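Local atomic coordinates of ATP-dependent protease (Xanthomonas campestris pv. campestris, PDB entry 7CAY), a protein that probably binds protein substrates, in the manner of the N-terminal substrate-binding domain of the ATP-dependent Lon peptidase. Residues A[15-18]-A[19-23]; A[155-158]-A[159-163]. One frame throughout, in Å; residues are numbered along the deposited sequence.

In the fold
Both contacts are local, and they come in series along the chain: contact 1 is a loop, residues 15-23, built round a beta turn and leading from strand 6-13 into strand 22-27, and contact 2 is one stretch of helix 154-164. Their centres lie about 11 Å apart. The loop belongs to the beta-rich part of this Lon N-terminal domain, the helix to the helical part that follows later in sequence, so the two meet at the junction of these parts. A probable hydrogen bond of 2.6 Å from Arg160 NH1 to Pro19 O joins them, and Ala21 CB packs on Glu163 OE1. These touches are among those that join the strand-rich and helical parts.

Contact 1: A[15-18]-A[19-23]; sequences SVLL and PGATI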
loop_
_atom_site.group_PDB
_atom_site.type_symbol
_atom_site.label_atom_id
_atom_site.label_comp_id
_atom_site.label_asym_id
_atom_site.label_seq_id
_atom_site.Cartn_x
_atom_site.Cartn_y
_atom_site.Cartn_z
ATOM N N SER A 15 5.432 5.343 5.740
ATOM C CA SER A 15 4.928 4.032 6.114
ATOM C C SER A 15 4.323 3.392 4.876
ATOM O O SER A 15 3.654 4.069 4.092
ATOM C CB SER A 15 3.887 4.130 7.230
ATOM O OG SER A 15 2.826 4.984 6.840
ATOM N N VAL A 16 4.564 2.094 4.699
ATOM C CA VAL A 16 4.017 1.415 3.534
ATOM C C VAL A 16 2.509 1.257 3.701
ATOM O O VAL A 16 1.980 1.180 4.822
ATOM C CB VAL A 16 4.698 0.051 3.308
ATOM C CG1 VAL A 16 6.184 0.139 3.630
ATOM C CG2 VAL A 16 4.025 -1.042 4.122
ATOM N N LEU A 17 1.806 1.241 2.576
ATOM C CA LEU A 17 0.373 0.987 2.549
ATOM C C LEU A 17 0.148 -0.448 2.090
ATOM O O LEU A 17 0.485 -0.800 0.955
ATOM C CB LEU A 17 -0.342 1.968 1.622
ATOM C CG LEU A 17 -1.852 1.748 1.514
ATOM C CD1 LEU A 17 -2.507 1.837 2.887
ATOM C CD2 LEU A 17 -2.468 2.752 0.557
ATOM N N LEU A 18 -0.397 -1.269 2.970
ATOM C CA LEU A 18 -0.657 -2.646 2.596
ATOM C C LEU A 18 -1.943 -2.734 1.776
ATOM O O LEU A 18 -2.839 -1.897 1.923
ATOM C CB LEU A 18 -0.771 -3.521 3.838
ATOM C CG LEU A 18 0.401 -3.423 4.816
ATOM C CD1 LEU A 18 0.150 -4.290 6.037
ATOM C CD2 LEU A 18 1.702 -3.810 4.138
ATOM N N PRO A 19 -2.046 -3.722 0.888
ATOM C CA PRO A 19 -3.276 -3.872 0.100
ATOM C C PRO A 19 -4.482 -4.116 0.995
ATOM O O PRO A 19 -4.416 -4.863 1.974
ATOM C CB PRO A 19 -2.978 -5.084 -0.792
ATOM C CG PRO A 19 -1.489 -5.118 -0.887
ATOM C CD PRO A 19 -0.993 -4.653 0.449
ATOM N N GLY A 20 -5.592 -3.467 0.652
ATOM C CA GLY A 20 -6.818 -3.607 1.414
ATOM C C GLY A 20 -6.870 -2.720 2.641
ATOM O O GLY A 20 -7.954 -2.359 3.109
ATOM N N ALA A 21 -5.703 -2.359 3.171
ATOM C CA ALA A 21 -5.643 -1.490 4.333
ATOM C C ALA A 21 -6.020 -0.061 3.951
ATOM O O ALA A 21 -5.988 0.330 2.781
ATOM C CB ALA A 21 -4.250 -1.519 4.958
ATOM N N THR A 22 -6.380 0.721 4.966
ATOM C CA THR A 22 -6.867 2.079 4.773
ATOM C C THR A 22 -6.020 3.070 5.557
ATOM O O THR A 22 -5.539 2.773 6.655
ATOM C CB THR A 22 -8.324 2.224 5.211
ATOM O OG1 THR A 22 -8.380 2.291 6.640
ATOM C CG2 THR A 22 -9.139 1.039 4.740
ATOM N N ILE A 23 -5.852 4.258 4.979
ATOM C CA ILE A 23 -5.164 5.366 5.630
ATOM C C ILE A 23 -5.867 6.663 5.265
ATOM O O ILE A 23 -6.506 6.778 4.214
ATOM C CB ILE A 23 -3.673 5.457 5.242
ATOM C CG1 ILE A 23 -3.534 5.592 3.725
ATOM C CG2 ILE A 23 -2.895 4.264 5.776
ATOM C CD1 ILE A 23 -2.113 5.616 3.244
#
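Leu18 O accepts a hydrogen bond from Ala21 N at 3.2 Å, closing a type II beta turn that runs from Leu18 to Ala21 and feeds strand 22-27 of the mixed sheet. The bond is bent, with an N-H...O angle of 140°, and the donor stands above the carbonyl plane, 48° out of it. Pro19 and Gly20 fill the two central positions of the turn. Gly20 takes the second with a positive phi, a conformation in which a CB would be jammed against Pro19 O. The methyl of Ala21 points back at the first limb of the loop, its CB 3.4 Å from Leu18 O and 4.2 Å from Leu18 CB.

Farther from the turn the two limbs meet through aliphatic side chains. Leu17 has its CG anti to the backbone N (chi1 179°), which sends the branched end across to the second limb, where CD1 comes within 3.8 Å of Ala21 O. The side chains of Leu17 and Ile23 cross at a slant, their methyl ends in contact. Around the loop, Leu17 O is bonded by Thr68 OG1 and Gly20 O by Arg88 NH1, while the backbones of Gly20 and Ala21 pair with Gly89 of strand 83-100; Leu18 and Pro19 face helix 154-164. On the Ile23 side, both branches converge on one methyl: CG2 and CD1 each lie 3.8 Å from Leu17 CD1, and Ile23 CD1 also reaches Leu17 CD2 at 3.9 Å.

Contact 2: A[155-158]-A[159-163]; sequences AWVG and WRLAE
Ala155 O accepts the backbone N-H of Trp159 at 3.0 Å. The indole of Trp159 lies oblique to the same oxygen, while its NE1 is bonded to Asp116 OD1, so the ring is tied to a neighbouring loop.

Trp156 offers one face of its indole to Arg160. With Trp156 CG anti to the backbone N (chi1 -164°), the indole lies alongside the next helical turn, and Arg160 CG sits over its face, 3.5 Å from the centroid of the six-membered ring, in a CH-pi contact. Trp156 O also accepts Arg160 N. The guanidinium stands steeply to the ring, their planes 80° apart; its cation-pi approach to the five-membered ring is long and at most weak. These side chains are spaced i to i+4, the repeat that sets residues one turn apart on the same side of an alpha-helix, here 154-164. Beyond the indole, Arg160 NH2 forms a 2.9 Å salt bridge with Glu163 OE1, and NH1 is bonded to Pro19 O, so backbone carbonyl and carboxylate together hold the guanidinium.

Val157 O receives Leu161 N at 3.1 Å, and on the flank of the helix toward Leu132 of helix 126-134, Val157 CG2 touches Leu161 CD1 loosely at 4.3 Å. Gly158 O accepts Ala162 N at 3.2 Å, with Ala162 CB 3.3 Å from the same oxygen.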
loop_
_atom_site.group_PDB
_atom_site.type_symbol
_atom_site.label_atom_id
_atom_site.label_comp_id
_atom_site.label_asym_id
_atom_site.label_seq_id
_atom_site.Cartn_x
_atom_site.Cartn_y
_atom_site.Cartn_z
ATOM N N ALA A 155 -3.548 -14.792 1.025
ATOM C CA ALA A 155 -3.163 -13.403 0.813
ATOM C C ALA A 155 -3.927 -12.464 1.735
ATOM O O ALA A 155 -3.387 -11.434 2.154
ATOM C CB ALA A 155 -3.381 -13.010 -0.647
ATOM N N TRP A 156 -5.173 -12.801 2.073
ATOM C CA TRP A 156 -5.966 -11.915 2.919
ATOM C C TRP A 156 -5.481 -11.952 4.363
ATOM O O TRP A 156 -5.258 -10.902 4.978
ATOM C CB TRP A 156 -7.447 -12.287 2.835
ATOM C CG TRP A 156 -8.333 -11.206 3.367
ATOM C CD1 TRP A 156 -8.833 -10.143 2.673
ATOM C CD2 TRP A 156 -8.806 -11.068 4.711
ATOM N NE1 TRP A 156 -9.597 -9.356 3.500
ATOM C CE2 TRP A 156 -9.595 -9.902 4.757
ATOM C CE3 TRP A 156 -8.643 -11.819 5.879
ATOM C CZ2 TRP A 156 -10.218 -9.469 5.924
ATOM C CZ3 TRP A 156 -9.263 -11.389 7.037
ATOM C CH2 TRP A 156 -10.041 -10.225 7.051
ATOM N N VAL A 157 -5.313 -13.152 4.924
ATOM C CA VAL A 157 -4.801 -13.269 6.287
ATOM C C VAL A 157 -3.386 -12.712 6.373
ATOM O O VAL A 157 -2.970 -12.205 7.422
ATOM C CB VAL A 157 -4.876 -14.737 6.766
ATOM C CG1 VAL A 157 -4.137 -15.659 5.813
ATOM C CG2 VAL A 157 -4.322 -14.883 8.177
ATOM N N GLY A 158 -2.636 -12.770 5.271
ATOM C CA GLY A 158 -1.289 -12.223 5.276
ATOM C C GLY A 158 -1.277 -10.708 5.356
ATOM O O GLY A 158 -0.552 -10.123 6.167
ATOM N N TRP A 159 -2.080 -10.050 4.516
ATOM C CA TRP A 159 -2.153 -8.595 4.556
ATOM C C TRP A 159 -2.767 -8.074 5.849
ATOM O O TRP A 159 -2.500 -6.930 6.227
ATOM C CB TRP A 159 -2.953 -8.065 3.361
ATOM C CG TRP A 159 -2.314 -8.289 2.009
ATOM C CD1 TRP A 159 -2.926 -8.767 0.885
ATOM C CD2 TRP A 159 -0.949 -8.031 1.641
ATOM N NE1 TRP A 159 -2.030 -8.829 -0.153
ATOM C CE2 TRP A 159 -0.811 -8.383 0.282
ATOM C CE3 TRP A 159 0.168 -7.541 2.329
ATOM C CZ2 TRP A 159 0.397 -8.258 -0.401
ATOM C CZ3 TRP A 159 1.364 -7.426 1.650
ATOM C CH2 TRP A 159 1.471 -7.781 0.299
ATOM N N ARG A 160 -3.579 -8.879 6.536
ATOM C CA ARG A 160 -4.254 -8.398 7.737
ATOM C C ARG A 160 -3.362 -8.515 8.967
ATOM O O ARG A 160 -3.270 -7.576 9.767
ATOM C CB ARG A 160 -5.564 -9.160 7.947
ATOM C CG ARG A 160 -6.617 -8.863 6.894
ATOM C CD ARG A 160 -7.002 -7.392 6.882
ATOM N NE ARG A 160 -7.024 -6.857 5.525
ATOM C CZ ARG A 160 -6.046 -6.128 4.996
ATOM N NH1 ARG A 160 -6.146 -5.685 3.752
ATOM N NH2 ARG A 160 -4.970 -5.836 5.714
ATOM N N LEU A 161 -2.710 -9.669 9.144
ATOM C CA LEU A 161 -1.773 -9.822 10.254
ATOM C C LEU A 161 -0.636 -8.815 10.155
ATOM O O LEU A 161 -0.216 -8.238 11.167
ATOM C CB LEU A 161 -1.223 -11.247 10.287
ATOM C CG LEU A 161 -2.078 -12.309 10.974
ATOM C CD1 LEU A 161 -1.328 -13.628 11.017
ATOM C CD2 LEU A 161 -2.449 -11.853 12.373
ATOM N N ALA A 162 -0.129 -8.591 8.940
ATOM C CA ALA A 162 0.919 -7.598 8.733
ATOM C C ALA A 162 0.488 -6.217 9.204
ATOM O O ALA A 162 1.311 -5.450 9.716
ATOM C CB ALA A 162 1.307 -7.560 7.255
ATOM N N GLU A 163 -0.793 -5.887 9.051
ATOM C CA GLU A 163 -1.289 -4.583 9.474
ATOM C C GLU A 163 -1.430 -4.499 10.991
ATOM O O GLU A 163 -1.046 -3.491 11.595
ATOM C CB GLU A 163 -2.628 -4.299 8.793
ATOM C CG GLU A 163 -3.172 -2.902 9.020
ATOM C CD GLU A 163 -4.513 -2.686 8.346
ATOM O OE1 GLU A 163 -4.930 -3.561 7.557
ATOM O OE2 GLU A 163 -5.150 -1.644 8.610
#